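PDB 2V0P: type 2A phosphatase-associated protein 42 from Saccharomyces cerevisiae, which binds the catalytic subunits of type 2A-like protein phosphatases, inhibits the phosphatase SIT4 and takes part in negative regulation of the TOR signalling pathway. Local coordinates for residues Q7-I12 with S69-A74; K40-L45 with Y77-L82; E145-P150 with K164-L169. One frame throughout, in Å; residues are numbered along the deposited sequence.

Contact 1: residues Q7-I12 with S69-A74; sequences QFNDII and SIKFLA
Residues 7-12 form regular helix, with Ile12 N bonded to Phe8 O, while residues 69-73 keep helical phi and psi but close i to i+3 turns; the backbones come nearest at Phe8 and Phe72, whose CA atoms lie 7.8 Å apart. Phe8 carries the contact. Its CG is anti to the backbone N (chi1 -151°), which throws the ring across to the turn at Lys71-Ala74. There the rim of the ring meets a carbonyl: Phe8 CE2 lies 3.3 Å from Lys71 O, which sits at the edge close to the ring plane, an approach consistent with a weakly positive C-H rim facing the oxygen. Phe8 CD2 also touches Phe72 CD1 at 3.8 Å. The two rings slide past one another in opposite directions, their planes oblique at 42° and their centroids 6.0 Å apart. Within its own helix, Ile12 CG1 lies over one face of the Phe8 ring, toward the rim. At the outer margin the bent chain of Lys71 passes Asn9, with Lys71 CE 3.9 Å from Asn9 OD1, but its ammonium turns to Ala68 O and Thr5 OG1. Helix 29-52 packs on Phe8 through Leu42 and Leu45 and on Phe72 through Ile49, and Ile70 leans on Leu208 of helix 199-231, so the turn before helix 75-83 lies between helices of the TPR-like fold.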
loop_
_atom_site.group_PDB
_atom_site.type_symbol
_atom_site.label_atom_id
_atom_site.label_comp_id
_atom_site.label_asym_id
_atom_site.label_seq_id
_atom_site.Cartn_x
_atom_site.Cartn_y
_atom_site.Cartn_z
ATOM N N GLN A 7 19.226 6.953 32.757
ATOM C CA GLN A 7 18.095 6.200 32.426
ATOM C C GLN A 7 17.729 6.321 30.934
ATOM O O GLN A 7 17.519 5.307 30.271
ATOM C CB GLN A 7 16.948 6.601 33.307
ATOM C CG GLN A 7 17.084 6.002 34.750
ATOM C CD GLN A 7 15.809 6.121 35.532
ATOM O OE1 GLN A 7 15.084 7.101 35.400
ATOM N NE2 GLN A 7 15.520 5.135 36.351
ATOM N N PHE A 8 17.613 7.556 30.458
ATOM C CA PHE A 8 17.430 7.835 29.015
ATOM C C PHE A 8 18.459 7.260 28.116
ATOM O O PHE A 8 18.092 6.558 27.116
ATOM C CB PHE A 8 17.220 9.283 28.716
ATOM C CG PHE A 8 16.389 9.508 27.489
ATOM C CD1 PHE A 8 15.467 8.535 27.078
ATOM C CD2 PHE A 8 16.506 10.632 26.764
ATOM C CE1 PHE A 8 14.708 8.724 25.943
ATOM C CE2 PHE A 8 15.752 10.839 25.638
ATOM C CZ PHE A 8 14.859 9.905 25.228
ATOM N N ASN A 9 19.717 7.498 28.469
ATOM C CA ASN A 9 20.862 6.914 27.786
ATOM C C ASN A 9 20.845 5.381 27.701
ATOM O O ASN A 9 21.149 4.826 26.661
ATOM C CB ASN A 9 22.191 7.420 28.362
ATOM C CG ASN A 9 22.409 8.912 28.100
ATOM O OD1 ASN A 9 21.631 9.524 27.439
ATOM N ND2 ASN A 9 23.449 9.484 28.684
ATOM N N ASP A 10 20.488 4.714 28.793
ATOM C CA ASP A 10 20.354 3.251 28.768
ATOM C C ASP A 10 19.233 2.811 27.825
ATOM O O ASP A 10 19.414 1.875 27.089
ATOM C CB ASP A 10 20.149 2.676 30.172
ATOM C CG ASP A 10 21.346 2.882 31.069
ATOM O OD1 ASP A 10 22.416 3.303 30.566
ATOM O OD2 ASP A 10 21.234 2.600 32.293
ATOM N N ILE A 11 18.116 3.505 27.842
ATOM C CA ILE A 11 16.972 3.232 26.987
ATOM C C ILE A 11 17.422 3.330 25.522
ATOM O O ILE A 11 17.195 2.391 24.728
ATOM C CB ILE A 11 15.740 4.104 27.326
ATOM C CG1 ILE A 11 15.139 3.636 28.659
ATOM C CG2 ILE A 11 14.670 4.028 26.163
ATOM C CD1 ILE A 11 14.291 4.584 29.397
ATOM N N ILE A 12 18.165 4.391 25.198
ATOM C CA ILE A 12 18.462 4.663 23.809
ATOM C C ILE A 12 19.442 3.620 23.302
ATOM O O ILE A 12 19.336 3.142 22.177
ATOM C CB ILE A 12 19.027 6.102 23.615
ATOM C CG1 ILE A 12 17.986 7.154 23.946
ATOM C CG2 ILE A 12 19.649 6.262 22.235
ATOM C CD1 ILE A 12 16.595 6.697 23.904
ATOM N N SER A 69 19.055 18.598 29.072
ATOM C CA SER A 69 17.638 18.390 29.112
ATOM C C SER A 69 17.007 18.329 27.672
ATOM O O SER A 69 15.863 17.974 27.502
ATOM C CB SER A 69 16.950 19.502 29.879
ATOM O OG SER A 69 17.312 19.536 31.281
ATOM N N ILE A 70 17.768 18.734 26.681
ATOM C CA ILE A 70 17.241 18.929 25.342
ATOM C C ILE A 70 16.919 17.497 24.810
ATOM O O ILE A 70 15.944 17.350 24.134
ATOM C CB ILE A 70 18.250 19.646 24.470
ATOM C CG1 ILE A 70 18.341 21.139 24.874
ATOM C CG2 ILE A 70 17.907 19.499 22.970
ATOM C CD1 ILE A 70 19.294 21.922 24.017
ATOM N N LYS A 71 17.758 16.524 25.141
ATOM C CA LYS A 71 17.622 15.103 24.809
ATOM C C LYS A 71 16.186 14.611 25.028
ATOM O O LYS A 71 15.675 13.876 24.260
ATOM C CB LYS A 71 18.478 14.255 25.760
ATOM C CG LYS A 71 19.856 13.922 25.262
ATOM C CD LYS A 71 20.806 13.413 26.394
ATOM C CE LYS A 71 20.139 13.086 27.755
ATOM N NZ LYS A 71 20.602 14.083 28.852
ATOM N N PHE A 72 15.596 15.036 26.136
ATOM C CA PHE A 72 14.333 14.554 26.633
ATOM C C PHE A 72 13.148 14.954 25.772
ATOM O O PHE A 72 12.112 14.403 25.921
ATOM C CB PHE A 72 14.074 15.107 28.028
ATOM C CG PHE A 72 15.143 14.736 29.046
ATOM C CD1 PHE A 72 15.684 13.471 29.074
ATOM C CD2 PHE A 72 15.618 15.682 29.933
ATOM C CE1 PHE A 72 16.688 13.143 29.981
ATOM C CE2 PHE A 72 16.595 15.364 30.876
ATOM C CZ PHE A 72 17.135 14.096 30.888
ATOM N N LEU A 73 13.264 16.000 24.997
ATOM C CA LEU A 73 12.192 16.401 24.120
ATOM C C LEU A 73 11.964 15.186 23.147
ATOM O O LEU A 73 10.915 15.066 22.513
ATOM C CB LEU A 73 12.640 17.632 23.322
ATOM C CG LEU A 73 12.652 18.999 24.047
ATOM C CD1 LEU A 73 13.202 20.121 23.174
ATOM C CD2 LEU A 73 11.269 19.384 24.572
ATOM N N ALA A 74 12.951 14.337 23.016
ATOM C CA ALA A 74 12.771 13.082 22.154
ATOM C C ALA A 74 12.122 11.816 22.795
ATOM O O ALA A 74 12.006 10.754 22.131
ATOM C CB ALA A 74 13.985 12.726 21.510
#

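Contact 2: residues K40-L45 with Y77-L82; sequences KKLLNL and YYLGLL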
loop_
_atom_site.group_PDB
_atom_site.type_symbol
_atom_site.label_atom_id
_atom_site.label_comp_id
_atom_site.label_asym_id
_atom_site.label_seq_id
_atom_site.Cartn_x
_atom_site.Cartn_y
_atom_site.Cartn_z
ATOM N N LYS A 40 8.098 0.238 29.129
ATOM C CA LYS A 40 7.623 0.509 30.471
ATOM C C LYS A 40 8.579 1.542 31.166
ATOM O O LYS A 40 8.119 2.520 31.724
ATOM C CB LYS A 40 7.440 -0.786 31.278
ATOM C CG LYS A 40 6.279 -1.664 30.800
ATOM C CD LYS A 40 6.145 -2.920 31.672
ATOM C CE LYS A 40 5.015 -3.842 31.212
ATOM N NZ LYS A 40 3.652 -3.309 31.535
ATOM N N LYS A 41 9.880 1.321 31.052
ATOM C CA LYS A 41 10.919 2.226 31.549
ATOM C C LYS A 41 10.824 3.627 30.963
ATOM O O LYS A 41 10.985 4.616 31.677
ATOM C CB LYS A 41 12.300 1.694 31.211
ATOM C CG LYS A 41 12.764 0.546 32.082
ATOM C CD LYS A 41 14.106 0.086 31.621
ATOM C CE LYS A 41 14.575 -1.118 32.424
ATOM N NZ LYS A 41 15.896 -1.607 31.896
ATOM N N LEU A 42 10.660 3.700 29.647
ATOM C CA LEU A 42 10.520 5.008 29.004
ATOM C C LEU A 42 9.238 5.731 29.405
ATOM O O LEU A 42 9.230 6.914 29.497
ATOM C CB LEU A 42 10.690 4.894 27.500
ATOM C CG LEU A 42 10.708 6.183 26.669
ATOM C CD1 LEU A 42 11.819 7.107 27.176
ATOM C CD2 LEU A 42 10.950 5.829 25.192
ATOM N N LEU A 43 8.154 5.007 29.657
ATOM C CA LEU A 43 6.912 5.598 30.042
ATOM C C LEU A 43 7.125 6.170 31.467
ATOM O O LEU A 43 6.674 7.239 31.779
ATOM C CB LEU A 43 5.820 4.541 30.062
ATOM C CG LEU A 43 5.241 4.106 28.691
ATOM C CD1 LEU A 43 4.287 2.972 28.941
ATOM C CD2 LEU A 43 4.539 5.253 28.068
ATOM N N ASN A 44 7.817 5.417 32.285
ATOM C CA ASN A 44 8.103 5.818 33.647
ATOM C C ASN A 44 8.952 7.061 33.644
ATOM O O ASN A 44 8.709 7.956 34.436
ATOM C CB ASN A 44 8.752 4.658 34.407
ATOM C CG ASN A 44 7.724 3.705 34.942
ATOM O OD1 ASN A 44 6.549 4.060 35.027
ATOM N ND2 ASN A 44 8.147 2.503 35.332
ATOM N N LEU A 45 9.860 7.140 32.664
ATOM C CA LEU A 45 10.790 8.287 32.500
ATOM C C LEU A 45 10.106 9.558 32.052
ATOM O O LEU A 45 10.312 10.667 32.662
ATOM C CB LEU A 45 11.951 7.886 31.628
ATOM C CG LEU A 45 13.119 8.818 31.408
ATOM C CD1 LEU A 45 13.765 9.140 32.763
ATOM C CD2 LEU A 45 14.100 8.160 30.469
ATOM N N TYR A 77 9.464 10.535 20.639
ATOM C CA TYR A 77 9.986 9.984 19.442
ATOM C C TYR A 77 10.362 8.499 19.689
ATOM O O TYR A 77 9.999 7.628 18.900
ATOM C CB TYR A 77 11.180 10.749 18.898
ATOM C CG TYR A 77 11.953 10.130 17.764
ATOM C CD1 TYR A 77 11.431 10.069 16.421
ATOM C CD2 TYR A 77 13.227 9.623 17.973
ATOM C CE1 TYR A 77 12.184 9.510 15.408
ATOM C CE2 TYR A 77 13.938 9.102 16.947
ATOM C CZ TYR A 77 13.364 9.054 15.641
ATOM O OH TYR A 77 14.073 8.537 14.661
ATOM N N TYR A 78 11.075 8.252 20.792
ATOM C CA TYR A 78 11.575 6.964 21.076
ATOM C C TYR A 78 10.369 5.994 21.428
ATOM O O TYR A 78 10.429 4.847 21.119
ATOM C CB TYR A 78 12.643 7.050 22.196
ATOM C CG TYR A 78 14.000 7.358 21.624
ATOM C CD1 TYR A 78 14.551 8.602 21.727
ATOM C CD2 TYR A 78 14.685 6.396 20.895
ATOM C CE1 TYR A 78 15.757 8.877 21.195
ATOM C CE2 TYR A 78 15.902 6.670 20.321
ATOM C CZ TYR A 78 16.431 7.920 20.486
ATOM O OH TYR A 78 17.653 8.214 19.949
ATOM N N LEU A 79 9.341 6.494 22.078
ATOM C CA LEU A 79 8.151 5.732 22.346
ATOM C C LEU A 79 7.508 5.343 20.990
ATOM O O LEU A 79 7.146 4.213 20.802
ATOM C CB LEU A 79 7.181 6.475 23.259
ATOM C CG LEU A 79 7.408 6.600 24.804
ATOM C CD1 LEU A 79 6.337 7.423 25.323
ATOM C CD2 LEU A 79 7.422 5.296 25.520
ATOM N N GLY A 80 7.412 6.296 20.069
ATOM C CA GLY A 80 6.993 6.010 18.682
ATOM C C GLY A 80 7.689 4.844 18.041
ATOM O O GLY A 80 7.039 3.935 17.541
ATOM N N LEU A 81 8.991 4.869 18.071
ATOM C CA LEU A 81 9.824 3.869 17.504
ATOM C C LEU A 81 9.660 2.477 18.204
ATOM O O LEU A 81 9.607 1.424 17.546
ATOM C CB LEU A 81 11.249 4.304 17.562
ATOM C CG LEU A 81 11.743 5.457 16.722
ATOM C CD1 LEU A 81 13.173 5.646 17.064
ATOM C CD2 LEU A 81 11.546 5.136 15.222
ATOM N N LEU A 82 9.590 2.490 19.524
ATOM C CA LEU A 82 9.495 1.231 20.248
ATOM C C LEU A 82 8.135 0.587 20.102
ATOM O O LEU A 82 8.078 -0.587 19.868
ATOM C CB LEU A 82 9.802 1.448 21.748
ATOM C CG LEU A 82 11.209 1.970 22.042
ATOM C CD1 LEU A 82 11.177 2.566 23.445
ATOM C CD2 LEU A 82 12.172 0.939 22.037
#
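Leu42 holds CG anti to its backbone N (chi1 -174°), whereas Leu79 has CG beside the N and anti to the carbonyl carbon (chi1 -76°), and these two settings send the branches obliquely across each other between the helices. Their backbones also come nearest here, with CA atoms 7.1 Å apart. The CD2 methyl of Leu42 does most of the touching. It reaches Leu79 CD2 at 3.6 Å and lies equally close to the backbone, 3.6 Å from Leu79 N, so this methyl is seated against the main chain of helix 75-83 as well as on its side chains. Tyr78 CB, at 3.7 Å from Leu42 CD2, and Leu82 CD1, also 3.7 Å from that methyl, complete the surroundings offered by residues 77-82. From Tyr78 the beta carbon alone takes part, since the ring turns away from residues 40-45. Leu43 enters from the exposed margin, crossing Leu79 at about a right angle and placing its CD2 3.8 Å from Leu79 CD2; the Leu79 methyl thus touches both neighbouring leucines. No hydrogen bond links the segments, and the side chains that meet do so through carbon alone. The axes of segments 40-45 and 77-82 run nearly antiparallel (159°) and approach to 10.4 Å, an arrangement characteristic of the helical hairpins of TPR-like folds. Helix 4-19 joins the same core, laying Ile12 against Tyr78. Beyond helix 75-83, Tyr77 points to helix 199-231, stacking on Phe211 with its OH hydrogen-bonded to Asp214, while Leu79 packs on Ser110 of helix 93-120.

Contact 3: residues E145-P150 with K164-L169; sequences ELYAQP and KEKIEL
Tyr147 and Ala148 lie against one side of helix 156-186, where a single hydrogen bond joins the segments: Ala148 N donates to Glu165 OE1 over 3.1 Å, at an N-H...O angle of 159°, reaching the oxygen from above the carboxylate plane. The same oxygen lies at the edge of the Tyr147 ring, 3.7 Å from Tyr147 CD2, with ring and carboxylate nearly coplanar. Lys166 crosses one ring face in a CH-pi contact, its CD 3.8 Å from the Tyr147 ring centroid, and at the far end Tyr147 OH abuts the CD2 methyl of Leu169. The torsions set these positions. Glu165 runs extended beyond CG to the loop backbone, while Lys166 bends at chi2 (-64°) and again beyond, which brings its CD over the ring. Its ammonium forms salt bridges with Glu220 of helix 199-231 and with Glu165 of the second subunit, while Pro150 packs on Phe170 of that subunit. The chain leaving helix 143-146 is thus fastened onto helix 156-186, with Tyr147 also touching Ile216 of helix 199-231 and Lys131 of helix 126-133.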
loop_
_atom_site.group_PDB
_atom_site.type_symbol
_atom_site.label_atom_id
_atom_site.label_comp_id
_atom_site.label_asym_id
_atom_site.label_seq_id
_atom_site.Cartn_x
_atom_site.Cartn_y
_atom_site.Cartn_z
ATOM N N GLU A 145 -3.637 13.250 4.227
ATOM C CA GLU A 145 -3.357 14.622 4.707
ATOM C C GLU A 145 -1.869 14.946 4.780
ATOM O O GLU A 145 -1.441 16.101 4.934
ATOM C CB GLU A 145 -3.979 14.829 6.097
ATOM C CG GLU A 145 -5.503 14.692 6.130
ATOM C CD GLU A 145 -6.065 14.738 7.529
ATOM O OE1 GLU A 145 -5.503 14.085 8.425
ATOM O OE2 GLU A 145 -7.061 15.436 7.739
ATOM N N LEU A 146 -1.073 13.911 4.698
ATOM C CA LEU A 146 0.331 14.009 4.825
ATOM C C LEU A 146 1.015 14.402 3.510
ATOM O O LEU A 146 1.993 15.160 3.507
ATOM C CB LEU A 146 0.805 12.663 5.318
ATOM C CG LEU A 146 2.127 12.435 5.968
ATOM C CD1 LEU A 146 2.283 13.152 7.340
ATOM C CD2 LEU A 146 2.216 10.939 6.092
ATOM N N TYR A 147 0.487 13.878 2.407
ATOM C CA TYR A 147 0.936 14.198 1.055
ATOM C C TYR A 147 -0.295 14.250 0.176
ATOM O O TYR A 147 -1.307 13.603 0.481
ATOM C CB TYR A 147 1.873 13.129 0.509
ATOM C CG TYR A 147 3.193 12.938 1.234
ATOM C CD1 TYR A 147 3.411 11.826 2.012
ATOM C CD2 TYR A 147 4.222 13.856 1.085
ATOM C CE1 TYR A 147 4.602 11.620 2.655
ATOM C CE2 TYR A 147 5.427 13.683 1.735
ATOM C CZ TYR A 147 5.611 12.576 2.516
ATOM O OH TYR A 147 6.812 12.419 3.088
ATOM N N ALA A 148 -0.226 15.019 -0.908
ATOM C CA ALA A 148 -1.229 14.919 -1.967
ATOM C C ALA A 148 -1.179 13.490 -2.518
ATOM O O ALA A 148 -0.101 12.908 -2.598
ATOM C CB ALA A 148 -0.936 15.931 -3.053
ATOM N N GLN A 149 -2.334 12.907 -2.860
ATOM C CA GLN A 149 -2.373 11.525 -3.348
ATOM C C GLN A 149 -3.058 11.476 -4.721
ATOM O O GLN A 149 -3.988 12.233 -4.950
ATOM C CB GLN A 149 -3.125 10.608 -2.374
ATOM C CG GLN A 149 -2.663 10.654 -0.929
ATOM C CD GLN A 149 -1.354 9.910 -0.650
ATOM O OE1 GLN A 149 -0.723 9.325 -1.539
ATOM N NE2 GLN A 149 -0.944 9.948 0.595
ATOM N N PRO A 150 -2.592 10.609 -5.635
ATOM C CA PRO A 150 -3.259 10.627 -6.942
ATOM C C PRO A 150 -4.719 10.218 -6.765
ATOM O O PRO A 150 -5.009 9.323 -5.954
ATOM C CB PRO A 150 -2.496 9.573 -7.742
ATOM C CG PRO A 150 -1.828 8.712 -6.716
ATOM C CD PRO A 150 -1.531 9.594 -5.567
ATOM N N LYS A 164 7.032 14.959 -5.984
ATOM C CA LYS A 164 7.714 16.243 -5.751
ATOM C C LYS A 164 7.875 16.434 -4.252
ATOM O O LYS A 164 8.960 16.683 -3.785
ATOM C CB LYS A 164 6.952 17.414 -6.343
ATOM C CG LYS A 164 7.540 18.740 -5.933
ATOM C CD LYS A 164 6.717 19.873 -6.387
ATOM C CE LYS A 164 7.314 21.199 -5.924
ATOM N NZ LYS A 164 6.853 21.436 -4.546
ATOM N N GLU A 165 6.774 16.245 -3.527
ATOM C CA GLU A 165 6.707 16.353 -2.050
ATOM C C GLU A 165 7.588 15.336 -1.269
ATOM O O GLU A 165 8.205 15.695 -0.253
ATOM C CB GLU A 165 5.244 16.281 -1.605
ATOM C CG GLU A 165 4.415 17.505 -1.976
ATOM C CD GLU A 165 2.916 17.382 -1.638
ATOM O OE1 GLU A 165 2.520 16.497 -0.817
ATOM O OE2 GLU A 165 2.133 18.194 -2.190
ATOM N N LYS A 166 7.662 14.112 -1.752
ATOM C CA LYS A 166 8.566 13.066 -1.301
ATOM C C LYS A 166 10.048 13.389 -1.498
ATOM O O LYS A 166 10.866 13.278 -0.531
ATOM C CB LYS A 166 8.211 11.693 -1.934
ATOM C CG LYS A 166 6.906 11.023 -1.418
ATOM C CD LYS A 166 6.937 10.636 0.063
ATOM C CE LYS A 166 7.207 9.151 0.328
ATOM N NZ LYS A 166 6.056 8.284 -0.079
ATOM N N ILE A 167 10.385 13.859 -2.696
ATOM C CA ILE A 167 11.745 14.230 -3.036
ATOM C C ILE A 167 12.205 15.368 -2.096
ATOM O O ILE A 167 13.299 15.331 -1.620
ATOM C CB ILE A 167 11.881 14.668 -4.481
ATOM C CG1 ILE A 167 11.925 13.444 -5.421
ATOM C CG2 ILE A 167 13.152 15.495 -4.672
ATOM C CD1 ILE A 167 11.939 13.766 -6.879
ATOM N N GLU A 168 11.322 16.311 -1.807
ATOM C CA GLU A 168 11.615 17.419 -0.884
ATOM C C GLU A 168 11.848 16.978 0.550
ATOM O O GLU A 168 12.760 17.484 1.191
ATOM C CB GLU A 168 10.539 18.484 -0.934
ATOM C CG GLU A 168 10.511 19.216 -2.218
ATOM C CD GLU A 168 9.312 20.148 -2.364
ATOM O OE1 GLU A 168 8.345 20.037 -1.567
ATOM O OE2 GLU A 168 9.360 21.003 -3.269
ATOM N N LEU A 169 11.020 16.043 1.038
ATOM C CA LEU A 169 11.267 15.318 2.288
ATOM C C LEU A 169 12.609 14.626 2.287
ATOM O O LEU A 169 13.431 14.819 3.211
ATOM C CB LEU A 169 10.169 14.304 2.615
ATOM C CG LEU A 169 10.477 13.624 3.982
ATOM C CD1 LEU A 169 10.179 14.558 5.114
ATOM C CD2 LEU A 169 9.711 12.343 4.093
#

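Contacts 1 and 2 belong to one core: their centres are 10 Å apart, their segments alternate along the chain, and they touch each other directly, so helix 4-19, helix 29-52 and the region of helix 75-83 pack as a unit. Contact 3 is separate, its centre about 31 Å from that of contact 1 and on the other side of the chain's centre, formed by a later part of the chain. Helix 199-231 borders all three. Chemistry follows place: leucines alone join the helices in contact 2 apart from Tyr78 CB, aromatic rings dominate contact 1, and only the partly buried contact 3, beside the second subunit, has a hydrogen bond between its segments, made by a carboxylate.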